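Local coordinates for protein sorbitol dehydrogenase (Gluconobacter oxydans, PDB 5ITG) that probably oxidises D-sorbitol to L-sorbose with NADP as the likely hydride acceptor, as a member of the mannitol dehydrogenase family, at residues F75-L81 with M98-Y104. Sequence-based numbering, arbitrary orientation.
Sequences FKAQDCL and MGALRDY
How a helix is ended and its chain turned toward the next strand is illustrated where residues 75-81, the last helical residues of helix 66-77 and the turn that follows, pack against residues 98-104, where strand 93-106 is interrupted at Gly99-Ala100 and resumes at Leu101. The CA atoms face one another as Phe75-Tyr104 (6.9 Å), Cys80-Arg102 (6.0 Å) and Leu81-Gly99 (5.4 Å). Phe75 makes an offset stack with Tyr104 (chi1 t), ring centroids 4.7 Å apart and planes at 14°, while its CE1 reaches Leu101 CD2 at 3.8 Å. Lys76, its first three chi angles m, forms a salt bridge from NZ to Asp103 OD1 at 3.2 Å. Gln78 leaves helical geometry, and a Schellman motif follows: Asp79, at phi/psi 57/32, is the C-prime residue, with Cys80 N bonded to Phe75 O (2.7 Å) and Asp79 N to Lys76 O (3.0 Å). Asp79 and Cys80 (65/8) are also the central pair of a type I' turn from Gln78 to Leu81. In the Rossmann domain this reversal leads helix 66-77 into strand 82-87, which pairs antiparallel with strand 93-106. Asp79 O accepts from both Arg102 NH1 (3.1 Å) and NH2 (3.0 Å), the arginine being folded back so that its NE bonds Gly99 O at 2.7 Å; Asp79 OD2 turns instead to the backbone of Glu5. Cys80 (chi1 m) points into the interface, CB 3.1 Å from Leu101 O. A water lies between Cys80 O (2.6 Å) and Met98 O (2.7 Å), within hydrogen-bonding distance of both, and beside it Leu81 CA offers a CA-H...O contact to Met98 O (3.6 Å).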
ATOM      1  N   PHE A  75      18.299 -14.973  -6.480  1.00 34.55           N
ATOM      2  CA  PHE A  75      18.520 -14.390  -5.155  1.00 33.80           C
ATOM      3  C   PHE A  75      19.719 -15.072  -4.498  1.00 33.68           C
ATOM      4  O   PHE A  75      20.673 -14.413  -4.084  1.00 33.77           O
ATOM      5  CB  PHE A  75      17.279 -14.575  -4.273  1.00 32.80           C
ATOM      6  CG  PHE A  75      16.333 -13.401  -4.290  1.00 31.75           C
ATOM      7  CD1 PHE A  75      16.638 -12.233  -3.590  1.00 33.95           C
ATOM      8  CD2 PHE A  75      15.142 -13.457  -5.008  1.00 33.45           C
ATOM      9  CE1 PHE A  75      15.769 -11.137  -3.608  1.00 32.41           C
ATOM     10  CE2 PHE A  75      14.265 -12.365  -5.035  1.00 32.72           C
ATOM     11  CZ  PHE A  75      14.582 -11.204  -4.332  1.00 32.42           C
ATOM     12  N   LYS A  76      19.668 -16.397  -4.408  1.00 34.20           N
ATOM     13  CA  LYS A  76      20.760 -17.156  -3.809  1.00 35.35           C
ATOM     14  C   LYS A  76      22.081 -16.864  -4.526  1.00 34.90           C
ATOM     15  O   LYS A  76      23.135 -16.806  -3.898  1.00 36.39           O
ATOM     16  CB  LYS A  76      20.451 -18.657  -3.870  1.00 36.87           C
ATOM     17  CG  LYS A  76      19.212 -19.071  -3.079  1.00 38.37           C
ATOM     18  CD  LYS A  76      19.413 -18.900  -1.571  1.00 39.56           C
ATOM     19  CE  LYS A  76      20.473 -19.858  -1.036  1.00 40.31           C
ATOM     20  NZ  LYS A  76      20.625 -19.778   0.448  1.00 42.59           N
ATOM     21  N   ALA A  77      22.017 -16.669  -5.839  1.00 34.94           N
ATOM     22  CA  ALA A  77      23.214 -16.388  -6.628  1.00 35.93           C
ATOM     23  C   ALA A  77      23.911 -15.102  -6.187  1.00 36.45           C
ATOM     24  O   ALA A  77      25.137 -14.996  -6.253  1.00 36.18           O
ATOM     25  CB  ALA A  77      22.854 -16.304  -8.112  1.00 37.04           C
ATOM     26  N   GLN A  78      23.132 -14.123  -5.740  1.00 35.87           N
ATOM     27  CA  GLN A  78      23.706 -12.858  -5.294  1.00 36.41           C
ATOM     28  C   GLN A  78      23.757 -12.773  -3.776  1.00 37.21           C
ATOM     29  O   GLN A  78      23.816 -11.678  -3.211  1.00 36.38           O
ATOM     30  CB  GLN A  78      22.896 -11.682  -5.845  1.00 36.94           C
ATOM     31  CG  GLN A  78      22.998 -11.517  -7.347  1.00 35.81           C
ATOM     32  CD  GLN A  78      22.155 -10.370  -7.869  1.00 36.94           C
ATOM     33  OE1 GLN A  78      22.129 -10.104  -9.072  1.00 36.10           O
ATOM     34  NE2 GLN A  78      21.457  -9.684  -6.968  1.00 34.58           N
ATOM     35  N   ASP A  79      23.746 -13.936  -3.123  1.00 36.75           N
ATOM     36  CA  ASP A  79      23.778 -14.007  -1.664  1.00 36.88           C
ATOM     37  C   ASP A  79      22.605 -13.229  -1.076  1.00 35.50           C
ATOM     38  O   ASP A  79      22.707 -12.655   0.011  1.00 34.56           O
ATOM     39  CB  ASP A  79      25.101 -13.449  -1.123  1.00 38.57           C
ATOM     40  CG  ASP A  79      26.282 -14.362  -1.409  1.00 40.08           C
ATOM     41  OD1 ASP A  79      26.259 -15.522  -0.951  1.00 41.62           O
ATOM     42  OD2 ASP A  79      27.234 -13.922  -2.091  1.00 40.34           O
ATOM     43  N   CYS A  80      21.497 -13.233  -1.815  1.00 34.59           N
ATOM     44  CA  CYS A  80      20.264 -12.546  -1.440  1.00 33.08           C
ATOM     45  C   CYS A  80      20.396 -11.027  -1.395  1.00 32.58           C
ATOM     46  O   CYS A  80      19.479 -10.332  -0.953  1.00 33.26           O
ATOM     47  CB  CYS A  80      19.744 -13.077  -0.101  1.00 32.66           C
ATOM     48  SG  CYS A  80      19.025 -14.739  -0.227  1.00 32.57           S
ATOM     49  N   LEU A  81      21.534 -10.518  -1.859  1.00 29.81           N
ATOM     50  CA  LEU A  81      21.782  -9.078  -1.903  1.00 28.49           C
ATOM     51  C   LEU A  81      21.136  -8.493  -3.159  1.00 27.22           C
ATOM     52  O   LEU A  81      21.090  -9.146  -4.200  1.00 25.75           O
ATOM     53  CB  LEU A  81      23.285  -8.792  -1.963  1.00 28.18           C
ATOM     54  CG  LEU A  81      24.199  -9.180  -0.798  1.00 27.40           C
ATOM     55  CD1 LEU A  81      25.642  -9.173  -1.287  1.00 27.13           C
ATOM     56  CD2 LEU A  81      24.019  -8.217   0.367  1.00 25.24           C
HETATM   57  N   MSE A  98      21.266  -3.749  -0.413  1.00 26.90           N
HETATM   58  CA  MSE A  98      20.564  -4.189   0.784  1.00 27.28           C
HETATM   59  C   MSE A  98      21.003  -5.570   1.268  1.00 25.98           C
HETATM   60  O   MSE A  98      21.083  -6.506   0.479  1.00 27.39           O
HETATM   61  CB  MSE A  98      19.065  -4.218   0.488  1.00 29.25           C
HETATM   62  CG  MSE A  98      18.509  -2.906  -0.038  1.00 33.41           C
HETATM   63 SE   MSE A  98      18.053  -1.724   1.402  0.79 37.97          SE
HETATM   64  CE  MSE A  98      16.481  -2.676   2.006  1.00 35.40           C
ATOM     65  N   GLY A  99      21.254  -5.701   2.568  1.00 25.02           N
ATOM     66  CA  GLY A  99      21.677  -6.983   3.103  1.00 24.57           C
ATOM     67  C   GLY A  99      20.770  -7.640   4.135  1.00 24.47           C
ATOM     68  O   GLY A  99      21.059  -8.748   4.590  1.00 23.68           O
ATOM     69  N   ALA A 100      19.665  -6.987   4.491  1.00 22.51           N
ATOM     70  CA  ALA A 100      18.743  -7.521   5.496  1.00 23.15           C
ATOM     71  C   ALA A 100      18.151  -8.908   5.209  1.00 23.13           C
ATOM     72  O   ALA A 100      17.905  -9.682   6.135  1.00 22.35           O
ATOM     73  CB  ALA A 100      17.610  -6.521   5.746  1.00 23.36           C
ATOM     74  N   LEU A 101      17.914  -9.211   3.936  1.00 22.85           N
ATOM     75  CA  LEU A 101      17.348 -10.499   3.530  1.00 24.51           C
ATOM     76  C   LEU A 101      18.492 -11.500   3.435  1.00 25.81           C
ATOM     77  O   LEU A 101      19.257 -11.474   2.473  1.00 24.99           O
ATOM     78  CB  LEU A 101      16.661 -10.356   2.170  1.00 22.09           C
ATOM     79  CG  LEU A 101      15.904 -11.550   1.590  1.00 22.34           C
ATOM     80  CD1 LEU A 101      14.759 -11.947   2.511  1.00 23.82           C
ATOM     81  CD2 LEU A 101      15.377 -11.177   0.218  1.00 22.63           C
ATOM     82  N   ARG A 102      18.601 -12.384   4.425  1.00 26.40           N
ATOM     83  CA  ARG A 102      19.696 -13.347   4.458  1.00 28.67           C
ATOM     84  C   ARG A 102      19.445 -14.719   3.846  1.00 30.30           C
ATOM     85  O   ARG A 102      20.377 -15.499   3.670  1.00 30.08           O
ATOM     86  CB  ARG A 102      20.200 -13.508   5.895  1.00 29.15           C
ATOM     87  CG  ARG A 102      20.959 -12.292   6.429  1.00 29.55           C
ATOM     88  CD  ARG A 102      22.251 -12.040   5.652  1.00 29.32           C
ATOM     89  NE  ARG A 102      22.049 -11.215   4.461  1.00 31.75           N
ATOM     90  CZ  ARG A 102      22.471 -11.535   3.239  1.00 32.51           C
ATOM     91  NH1 ARG A 102      23.120 -12.674   3.033  1.00 33.68           N
ATOM     92  NH2 ARG A 102      22.252 -10.711   2.222  1.00 32.31           N
ATOM     93  N   ASP A 103      18.195 -15.025   3.529  1.00 31.89           N
ATOM     94  CA  ASP A 103      17.890 -16.302   2.904  1.00 32.85           C
ATOM     95  C   ASP A 103      16.557 -16.189   2.188  1.00 33.73           C
ATOM     96  O   ASP A 103      15.682 -15.423   2.603  1.00 33.56           O
ATOM     97  CB  ASP A 103      17.819 -17.423   3.945  1.00 34.04           C
ATOM     98  CG  ASP A 103      18.190 -18.785   3.365  1.00 37.10           C
ATOM     99  OD1 ASP A 103      18.074 -18.970   2.132  1.00 35.61           O
ATOM    100  OD2 ASP A 103      18.593 -19.673   4.149  1.00 38.53           O
ATOM    101  N   TYR A 104      16.414 -16.945   1.105  1.00 32.07           N
ATOM    102  CA  TYR A 104      15.186 -16.952   0.326  1.00 32.16           C
ATOM    103  C   TYR A 104      14.814 -18.411   0.086  1.00 31.45           C
ATOM    104  O   TYR A 104      15.513 -19.130  -0.630  1.00 30.21           O
ATOM    105  CB  TYR A 104      15.404 -16.228  -1.003  1.00 34.41           C
ATOM    106  CG  TYR A 104      14.154 -16.062  -1.840  1.00 37.41           C
ATOM    107  CD1 TYR A 104      13.537 -17.158  -2.444  1.00 38.57           C
ATOM    108  CD2 TYR A 104      13.587 -14.801  -2.030  1.00 39.26           C
ATOM    109  CE1 TYR A 104      12.382 -17.000  -3.218  1.00 40.84           C
ATOM    110  CE2 TYR A 104      12.435 -14.632  -2.800  1.00 40.33           C
ATOM    111  CZ  TYR A 104      11.838 -15.733  -3.390  1.00 40.48           C
ATOM    112  OH  TYR A 104      10.701 -15.565  -4.145  1.00 39.74           O
TER
HETATM  113  O   HOH W   1      19.641  -8.739   1.148  1.00 29.36           O